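Local coordinates for NAD-dependent epimerase/dehydratase (Methylobacillus flagellatus KT, PDB 3GPI), which is of uncharacterised function but probably binds a nicotinamide adenine dinucleotide through a Rossmann fold, as do other NAD-dependent epimerases and dehydratases, at residues 20-23 against 28-31; 46-49 against 54-57. One frame throughout, in Å; residues are numbered along the deposited sequence.

Interaction 1. Residues 20-23 against 28-31; sequences RRLT and EVTG
V29 reaches across to the last turn of helix 13-24 with one methyl, CG2, which overlaps the neighbouring side chains of L22 and T23. The apolar half of the contact is the approach of L22 CB to V29 CG2 at 3.6 Å, so it is the root of the leucine, not its branched end, that meets the valine. On the other half, T23 OG1 lies 3.6 Å from V29 CG2, the two short side chains crossing at a slant. V29 presents this methyl because CG1 stands anti to its backbone N (chi1 -178°), which leaves CG2 beside that N and facing the helix. In T23 the hydroxyl takes the position beside its own N (chi1 -65°), where it bonds back to the carbonyl oxygen of A19 one turn earlier. The same hydroxyl also meets a water, 3.0 Å from T23 OG1, and this water accepts the N-H of V29, 3.0 Å from V29 N. The two segments belong to the first beta-alpha-beta unit of the Rossmann fold, in which helix 13-24 lies against strands 6-9 and 29-33. L22 continues inward to I6 and to A195 and I198 of helix 187-201, and V29 also touches I8. Direct contact is thus purely van der Waals, while the polar link between helix and strand runs through a single water, leaving T23 OG1 shared between its own helix and that bridge.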
# COMPACT_ATOMS: atom_id res chain seq x y z
N ARG A 20 -2.39 -9.82 -10.74
CA ARG A 20 -1.53 -10.49 -11.71
C ARG A 20 -0.74 -11.61 -11.05
O ARG A 20 -0.66 -12.73 -11.57
CB ARG A 20 -0.59 -9.45 -12.36
CG ARG A 20 0.29 -9.99 -13.48
CD ARG A 20 1.39 -8.97 -13.93
NE ARG A 20 2.41 -8.77 -12.89
CZ ARG A 20 3.45 -9.57 -12.68
NH1 ARG A 20 3.61 -10.65 -13.44
NH2 ARG A 20 4.33 -9.31 -11.72
N ARG A 21 -0.19 -11.33 -9.87
CA ARG A 21 0.60 -12.32 -9.14
C ARG A 21 -0.26 -13.48 -8.67
O ARG A 21 0.12 -14.65 -8.86
CB ARG A 21 1.33 -11.63 -7.98
CG ARG A 21 2.44 -10.70 -8.47
CD ARG A 21 3.07 -9.82 -7.36
NE ARG A 21 4.14 -9.02 -7.95
CZ ARG A 21 5.40 -9.40 -8.08
NH1 ARG A 21 5.85 -10.53 -7.53
NH2 ARG A 21 6.24 -8.58 -8.69
N LEU A 22 -1.43 -13.20 -8.10
CA LEU A 22 -2.29 -14.25 -7.57
C LEU A 22 -2.82 -15.12 -8.69
O LEU A 22 -2.94 -16.33 -8.50
CB LEU A 22 -3.45 -13.64 -6.79
CG LEU A 22 -3.06 -12.98 -5.49
CD1 LEU A 22 -4.27 -12.28 -4.95
CD2 LEU A 22 -2.48 -14.01 -4.47
N THR A 23 -3.16 -14.53 -9.83
CA THR A 23 -3.62 -15.33 -10.97
C THR A 23 -2.51 -16.23 -11.47
O THR A 23 -2.78 -17.42 -11.77
CB THR A 23 -4.15 -14.40 -12.07
OG1 THR A 23 -5.31 -13.71 -11.59
CG2 THR A 23 -4.51 -15.19 -13.33
N GLU A 28 -8.27 -18.02 -8.32
CA GLU A 28 -9.39 -17.36 -8.98
C GLU A 28 -9.48 -15.98 -8.36
O GLU A 28 -9.71 -15.86 -7.17
CB GLU A 28 -10.70 -18.14 -8.76
CG GLU A 28 -11.87 -17.54 -9.50
CD GLU A 28 -13.16 -18.35 -9.32
OE1 GLU A 28 -13.08 -19.58 -9.18
OE2 GLU A 28 -14.24 -17.74 -9.29
N VAL A 29 -9.28 -14.95 -9.16
CA VAL A 29 -9.22 -13.58 -8.67
C VAL A 29 -10.22 -12.72 -9.45
O VAL A 29 -10.28 -12.77 -10.69
CB VAL A 29 -7.82 -12.96 -8.90
CG1 VAL A 29 -7.77 -11.53 -8.33
CG2 VAL A 29 -6.69 -13.89 -8.31
N THR A 30 -10.98 -11.91 -8.72
CA THR A 30 -11.90 -10.92 -9.32
C THR A 30 -11.70 -9.59 -8.63
O THR A 30 -11.54 -9.52 -7.41
CB THR A 30 -13.38 -11.38 -9.15
OG1 THR A 30 -13.51 -12.70 -9.69
CG2 THR A 30 -14.35 -10.41 -9.88
N GLY A 31 -11.75 -8.50 -9.41
CA GLY A 31 -11.66 -7.16 -8.83
C GLY A 31 -12.98 -6.42 -8.85
O GLY A 31 -13.87 -6.73 -9.65
O HOH W 1 -7.70 -15.48 -11.61

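Interaction 2. Residues 46-49 against 54-57; sequences LIAD and DTLA
T55 closes a turn of the Rossmann fold against A48 and D49, where the chain leaves strand 45-47 and doubles back through a short 3-10 segment. Its OG1 sits between the backbone N and the carbonyl carbon (chi1 66°), a rotamer that turns the hydroxyl to the D49 backbone. There D49 N donates to T55 OG1 at 3.0 Å in a fairly straight bond, with an N-H...O angle of 161°, and D49 O makes a close approach of 2.9 Å to T55 OG1. T55 OG1 is also hydrogen-bonded to the carbonyl oxygen of R52, so it ties the strand exit to the turn that follows. A valine here would keep the branched shape but would probably leave the N-H of D49 without its acceptor and the R52 carbonyl without its hydroxyl partner. D49 extends its carboxylate the other way: CG is anti to the backbone N (chi1 -178°), and OD1 is hydrogen-bonded to T51 OG1. A48 turns its methyl toward the second segment, with A48 CB 3.4 Å from T55 O. L56 starts off to one side, but its end comes nearer and CD2 rests on A48 CB at 3.9 Å. L56 also packs on L32 and on N91 and A95 of helix 86-95. A water completes the closure, donating to both carbonyls, 2.7 Å from I47 O and 2.6 Å from T55 O.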
# COMPACT_ATOMS: atom_id res chain seq x y z
N LEU A 46 -15.68 -6.60 -11.98
CA LEU A 46 -17.02 -6.03 -12.10
C LEU A 46 -16.98 -4.58 -11.65
O LEU A 46 -16.08 -4.15 -10.93
CB LEU A 46 -18.06 -6.83 -11.28
CG LEU A 46 -17.87 -6.82 -9.76
CD1 LEU A 46 -18.95 -6.00 -9.09
CD2 LEU A 46 -17.91 -8.26 -9.23
N ILE A 47 -17.97 -3.81 -12.11
CA ILE A 47 -18.14 -2.44 -11.72
C ILE A 47 -19.09 -2.36 -10.54
O ILE A 47 -20.20 -2.92 -10.58
CB ILE A 47 -18.64 -1.57 -12.94
CG1 ILE A 47 -17.58 -1.52 -14.05
CG2 ILE A 47 -19.04 -0.16 -12.47
CD1 ILE A 47 -18.13 -1.14 -15.46
N ALA A 48 -18.68 -1.67 -9.50
CA ALA A 48 -19.55 -1.37 -8.39
C ALA A 48 -19.05 -0.17 -7.62
O ALA A 48 -17.95 0.32 -7.88
CB ALA A 48 -19.70 -2.59 -7.47
N ASP A 49 -19.86 0.30 -6.68
CA ASP A 49 -19.54 1.48 -5.89
C ASP A 49 -19.69 1.07 -4.46
O ASP A 49 -20.81 0.86 -3.99
CB ASP A 49 -20.51 2.63 -6.20
CG ASP A 49 -20.19 3.91 -5.41
OD1 ASP A 49 -19.47 3.88 -4.39
OD2 ASP A 49 -20.69 4.97 -5.81
N ASP A 54 -26.62 -0.85 -2.97
CA ASP A 54 -27.44 -1.42 -4.05
C ASP A 54 -26.63 -1.88 -5.27
O ASP A 54 -27.15 -2.61 -6.12
CB ASP A 54 -28.57 -0.46 -4.48
CG ASP A 54 -29.73 -0.44 -3.49
OD1 ASP A 54 -29.68 -1.14 -2.45
OD2 ASP A 54 -30.70 0.30 -3.74
N THR A 55 -25.35 -1.50 -5.35
CA THR A 55 -24.49 -1.94 -6.45
C THR A 55 -23.64 -3.14 -6.02
O THR A 55 -22.82 -3.62 -6.81
CB THR A 55 -23.52 -0.84 -6.92
OG1 THR A 55 -22.59 -0.55 -5.87
CG2 THR A 55 -24.31 0.46 -7.30
N LEU A 56 -23.80 -3.57 -4.78
CA LEU A 56 -22.94 -4.66 -4.22
C LEU A 56 -23.66 -6.00 -4.07
O LEU A 56 -23.12 -6.95 -3.49
CB LEU A 56 -22.39 -4.25 -2.86
CG LEU A 56 -21.55 -2.96 -2.82
CD1 LEU A 56 -21.23 -2.57 -1.40
CD2 LEU A 56 -20.28 -3.09 -3.64
N ALA A 57 -24.86 -6.09 -4.60
CA ALA A 57 -25.67 -7.28 -4.36
C ALA A 57 -25.16 -8.51 -5.10
O ALA A 57 -25.60 -9.59 -4.80
CB ALA A 57 -27.13 -7.02 -4.72
O HOH W 2 -22.63 -3.19 -9.41

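Interactions 1 and 2 follow one another along the chain and meet in the sheet, where strands 29-33 and 45-47 run parallel as neighbours; G31 O lies 3.0 Å from L46 N, probably a hydrogen bond. Both are partly buried, with centres about 19 Å apart. Residues 20-23 and 28-31 join a helix to the strand after it, with a buried leucine on the inner side and an exposed threonine on the outer. Residues 46-49 and 54-57 instead join a strand end to a loop, with buried A48 and L56 beside partly exposed D49 and T55. Each includes a bridging water, but only interaction 2 adds a direct side-chain-to-backbone hydrogen bond.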